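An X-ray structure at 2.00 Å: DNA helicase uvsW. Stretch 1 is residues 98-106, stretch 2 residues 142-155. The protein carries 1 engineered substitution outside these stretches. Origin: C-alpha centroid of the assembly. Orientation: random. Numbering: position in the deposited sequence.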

# COMPACT_ATOMS: atom_id res chain seq x y z
N GLU A 98 0.60 -9.20 23.52
CA GLU A 98 0.15 -8.47 24.71
C GLU A 98 -0.87 -7.42 24.27
O GLU A 98 -1.93 -7.27 24.88
N TRP A 99 -0.53 -6.69 23.21
CA TRP A 99 -1.41 -5.66 22.68
C TRP A 99 -2.75 -6.26 22.25
O TRP A 99 -3.81 -5.71 22.54
N LEU A 100 -2.69 -7.40 21.57
CA LEU A 100 -3.91 -8.08 21.11
C LEU A 100 -4.81 -8.54 22.24
O LEU A 100 -6.04 -8.54 22.10
N SER A 101 -4.22 -8.94 23.36
CA SER A 101 -5.01 -9.43 24.48
C SER A 101 -5.76 -8.35 25.24
O SER A 101 -6.62 -8.66 26.04
N LYS A 102 -5.45 -7.08 24.98
CA LYS A 102 -6.14 -5.99 25.67
C LYS A 102 -7.36 -5.52 24.87
O LYS A 102 -8.18 -4.74 25.35
N LEU A 103 -7.48 -6.02 23.65
CA LEU A 103 -8.58 -5.65 22.77
C LEU A 103 -9.82 -6.51 23.06
O LEU A 103 -9.70 -7.70 23.35
N GLU A 104 -10.99 -5.89 22.99
CA GLU A 104 -12.25 -6.61 23.19
C GLU A 104 -13.01 -6.52 21.87
O GLU A 104 -13.74 -5.56 21.63
N ILE A 105 -12.81 -7.51 21.02
CA ILE A 105 -13.44 -7.55 19.70
C ILE A 105 -14.77 -8.27 19.75
O ILE A 105 -14.90 -9.29 20.42
N TYR A 106 -15.76 -7.74 19.03
CA TYR A 106 -17.09 -8.33 19.02
C TYR A 106 -17.65 -8.67 17.65
O TYR A 106 -17.08 -8.34 16.61
N SER A 142 -11.54 -8.05 6.83
CA SER A 142 -11.97 -6.80 7.46
C SER A 142 -11.38 -6.67 8.85
O SER A 142 -11.07 -5.57 9.28
N LEU A 143 -11.23 -7.80 9.55
CA LEU A 143 -10.66 -7.80 10.89
C LEU A 143 -9.17 -7.54 10.82
O LEU A 143 -8.60 -6.87 11.69
N ILE A 144 -8.52 -8.06 9.78
CA ILE A 144 -7.08 -7.85 9.59
C ILE A 144 -6.87 -6.36 9.36
O ILE A 144 -5.98 -5.76 9.94
N GLN A 145 -7.70 -5.78 8.50
CA GLN A 145 -7.62 -4.36 8.20
C GLN A 145 -7.95 -3.50 9.43
O GLN A 145 -7.31 -2.48 9.68
N ALA A 146 -8.95 -3.93 10.20
CA ALA A 146 -9.35 -3.20 11.42
C ALA A 146 -8.22 -3.21 12.44
O ALA A 146 -7.94 -2.20 13.08
N LEU A 147 -7.56 -4.36 12.60
CA LEU A 147 -6.46 -4.46 13.56
C LEU A 147 -5.27 -3.59 13.15
O LEU A 147 -4.65 -2.94 13.98
N LEU A 148 -4.97 -3.60 11.86
CA LEU A 148 -3.89 -2.79 11.31
C LEU A 148 -4.16 -1.30 11.54
O LEU A 148 -3.27 -0.56 11.95
N ALA A 149 -5.40 -0.86 11.28
CA ALA A 149 -5.77 0.55 11.48
C ALA A 149 -5.77 0.92 12.98
O ALA A 149 -5.32 2.01 13.35
N ARG A 150 -6.28 0.03 13.83
CA ARG A 150 -6.31 0.22 15.29
C ARG A 150 -4.88 0.46 15.79
O ARG A 150 -4.62 1.39 16.55
N TYR A 151 -3.97 -0.43 15.40
CA TYR A 151 -2.58 -0.32 15.81
C TYR A 151 -2.02 1.04 15.44
O TYR A 151 -1.44 1.71 16.27
N TYR A 152 -2.19 1.43 14.18
CA TYR A 152 -1.69 2.72 13.72
C TYR A 152 -2.32 3.87 14.50
O TYR A 152 -1.63 4.79 14.94
N LEU A 153 -3.63 3.81 14.65
CA LEU A 153 -4.39 4.83 15.36
C LEU A 153 -3.79 5.09 16.75
O LEU A 153 -3.58 6.23 17.15
N GLU A 154 -3.48 4.01 17.46
CA GLU A 154 -2.92 4.14 18.80
C GLU A 154 -1.47 4.61 18.87
O GLU A 154 -1.05 5.22 19.86
N ASN A 155 -0.70 4.34 17.83
CA ASN A 155 0.72 4.69 17.83
C ASN A 155 1.20 5.87 16.98
O ASN A 155 2.35 6.29 17.12

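The contact is built around one large side chain. Trp99, in the helix of the first stretch, points its CA-to-CB bond toward the second helix, and its t rotamer (chi1 175°, chi2 74°) extends the indole as a knob into a hole formed by Leu147, Arg150, Tyr151 and Glu154. These four residues span two turns of helix, and a long, flat side chain can run along them with its edge, leaving a face for Tyr151. Its CH2 atom comes within 3.4 Å of the backbone O of Leu147, and its CZ2 lies 3.6 Å from the CA of Tyr151, so the ring rests against the helix backbone itself. Arg150 CB lies near the plane of the indole, 4.1 Å from Trp99 CZ2.

Tyr151 covers one face of this indole. Also a t rotamer (chi1 177°, chi2 88°), it turns its edge toward the Trp99 face, with the ring planes at 80° and the centroid of the six-membered ring of Trp99 5.6 Å from that of Tyr151. Its CB adds an apolar contact, 3.8 Å from Trp99 CH2.

The indole also carries a polar group, and Glu154 satisfies it. With chi1 m and chi2 t, the extended glutamate brings OE1 to 2.8 Å from Trp99 NE1, in a hydrogen bond with an angle of 161° at the hydrogen. The same OE1 accepts from Lys102 NZ at 3.2 Å, in a salt bridge. The CB of Lys102 points sideways; chi1 p and an off-well chi2 of 96° are followed by a t chi3 and an m chi4, and this path brings the ammonium group to the carboxylate. On the helix, Arg150 NH1 forms a very short salt bridge of 2.3 Å with Glu154 OE2. Off-well chi1 and chi3 angles accompany this reach, and the two basic groups thus engage different oxygens of one carboxylate.

Toward the start of the second stretch the contact becomes aliphatic. Leu147 leaves its backbone sideways, but its common m,t rotamer brings both methyls to the first stretch: both meet Leu100 CD2, Leu147 CD1 at 4.2 Å and Leu147 CD2 at 4.3 Å, and Leu147 CD2 also lies 3.7 Å from Leu103 CD1 and 4.1 Å from Ile105 CD1. Leu100 and Leu103 are also m,t, and a branched leucine end can fill the space between several neighbours. Ile105, with chi1 m and chi2 t, places CD1 4.1 Å from both Leu147 CD2 and Leu143 CD1. The t,p rotamer of Leu143 also sets its CD1 3.9 Å from Ile105 CG2.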

# COMPACT_ATOMS: atom_id res chain seq x y z
CB GLU A 98 1.33 -7.78 25.39
CG GLU A 98 1.69 -8.34 26.75
CD GLU A 98 3.18 -8.17 27.07
OE1 GLU A 98 3.68 -7.02 27.06
OE2 GLU A 98 3.86 -9.20 27.32
CB TRP A 99 -0.75 -4.98 21.48
CG TRP A 99 -1.63 -3.99 20.78
CD1 TRP A 99 -1.97 -2.74 21.20
CD2 TRP A 99 -2.28 -4.17 19.51
NE1 TRP A 99 -2.80 -2.13 20.28
CE2 TRP A 99 -3.00 -2.98 19.24
CE3 TRP A 99 -2.32 -5.22 18.58
CZ2 TRP A 99 -3.76 -2.82 18.07
CZ3 TRP A 99 -3.08 -5.06 17.42
CH2 TRP A 99 -3.78 -3.87 17.18
CB LEU A 100 -3.55 -9.30 20.26
CG LEU A 100 -3.17 -9.14 18.79
CD1 LEU A 100 -2.81 -10.51 18.23
CD2 LEU A 100 -4.33 -8.50 18.00
CB SER A 101 -4.13 -10.23 25.44
OG SER A 101 -3.13 -9.41 26.02
CB LYS A 102 -5.19 -4.82 25.92
CG LYS A 102 -4.83 -3.98 24.70
CD LYS A 102 -5.72 -2.75 24.61
CE LYS A 102 -5.34 -1.87 23.42
NZ LYS A 102 -4.00 -1.25 23.57
CB LEU A 103 -8.16 -5.85 21.31
CG LEU A 103 -6.89 -5.14 20.84
CD1 LEU A 103 -6.52 -5.63 19.45
CD2 LEU A 103 -7.11 -3.63 20.82
CB GLU A 104 -13.07 -5.96 24.32
CG GLU A 104 -12.28 -5.72 25.60
CD GLU A 104 -13.16 -5.53 26.82
OE1 GLU A 104 -14.23 -4.88 26.70
OE2 GLU A 104 -12.78 -6.01 27.91
CB ILE A 105 -12.50 -8.23 18.68
CG1 ILE A 105 -11.13 -7.56 18.72
CG2 ILE A 105 -13.07 -8.13 17.28
CD1 ILE A 105 -10.08 -8.28 17.90
CB TYR A 106 -18.11 -7.39 19.70
CG TYR A 106 -17.88 -7.13 21.17
CD1 TYR A 106 -16.82 -6.33 21.61
CD2 TYR A 106 -18.73 -7.67 22.14
CE1 TYR A 106 -16.61 -6.07 22.96
CE2 TYR A 106 -18.53 -7.42 23.50
CZ TYR A 106 -17.47 -6.62 23.90
OH TYR A 106 -17.28 -6.36 25.24
CB SER A 142 -13.49 -6.71 7.53
OG SER A 142 -14.04 -7.74 8.34
CB LEU A 143 -10.92 -9.13 11.61
CG LEU A 143 -10.43 -9.24 13.07
CD1 LEU A 143 -11.04 -8.11 13.92
CD2 LEU A 143 -10.82 -10.59 13.63
CB ILE A 144 -6.54 -8.64 8.38
CG1 ILE A 144 -6.58 -10.14 8.69
CG2 ILE A 144 -5.13 -8.17 8.04
CD1 ILE A 144 -5.97 -11.03 7.61
CB GLN A 145 -8.56 -4.04 7.03
CG GLN A 145 -8.00 -4.50 5.69
CD GLN A 145 -9.01 -4.40 4.56
OE1 GLN A 145 -9.93 -5.21 4.46
NE2 GLN A 145 -8.85 -3.39 3.70
CB ALA A 146 -10.60 -3.83 12.03
CB LEU A 147 -6.04 -5.92 13.73
CG LEU A 147 -7.09 -6.73 14.48
CD1 LEU A 147 -6.70 -8.20 14.57
CD2 LEU A 147 -7.24 -6.14 15.87
CB LEU A 148 -3.73 -3.09 9.81
CG LEU A 148 -3.04 -4.40 9.47
CD1 LEU A 148 -3.30 -4.72 8.01
CD2 LEU A 148 -1.55 -4.30 9.75
CB ALA A 149 -7.13 0.83 10.85
CB ARG A 150 -6.82 -1.04 15.98
CG ARG A 150 -7.70 -0.83 17.21
CD ARG A 150 -7.25 0.25 18.17
NE ARG A 150 -8.42 1.05 18.51
CZ ARG A 150 -8.66 1.62 19.69
NH1 ARG A 150 -7.80 1.49 20.69
NH2 ARG A 150 -9.78 2.30 19.86
CB TYR A 151 -1.74 -1.40 15.13
CG TYR A 151 -0.27 -1.28 15.48
CD1 TYR A 151 0.24 -1.92 16.61
CD2 TYR A 151 0.58 -0.46 14.74
CE1 TYR A 151 1.57 -1.74 16.99
CE2 TYR A 151 1.91 -0.27 15.12
CZ TYR A 151 2.40 -0.92 16.24
OH TYR A 151 3.71 -0.74 16.62
CB TYR A 152 -1.99 2.91 12.23
CG TYR A 152 -1.43 4.19 11.70
CD1 TYR A 152 -0.10 4.27 11.26
CD2 TYR A 152 -2.18 5.36 11.74
CE1 TYR A 152 0.46 5.49 10.90
CE2 TYR A 152 -1.63 6.58 11.38
CZ TYR A 152 -0.31 6.64 10.96
OH TYR A 152 0.24 7.88 10.66
CB LEU A 153 -5.86 4.37 15.47
CG LEU A 153 -7.07 5.26 15.77
CD1 LEU A 153 -7.36 5.27 17.23
CD2 LEU A 153 -6.87 6.66 15.22
CB GLU A 154 -3.03 2.81 19.54
CG GLU A 154 -4.43 2.26 19.63
CD GLU A 154 -4.50 1.06 20.56
OE1 GLU A 154 -3.43 0.52 20.93
OE2 GLU A 154 -5.63 0.65 20.91
CB ASN A 155 1.52 3.44 17.46
CG ASN A 155 1.42 2.36 18.51
OD1 ASN A 155 2.07 2.45 19.56
ND2 ASN A 155 0.60 1.35 18.26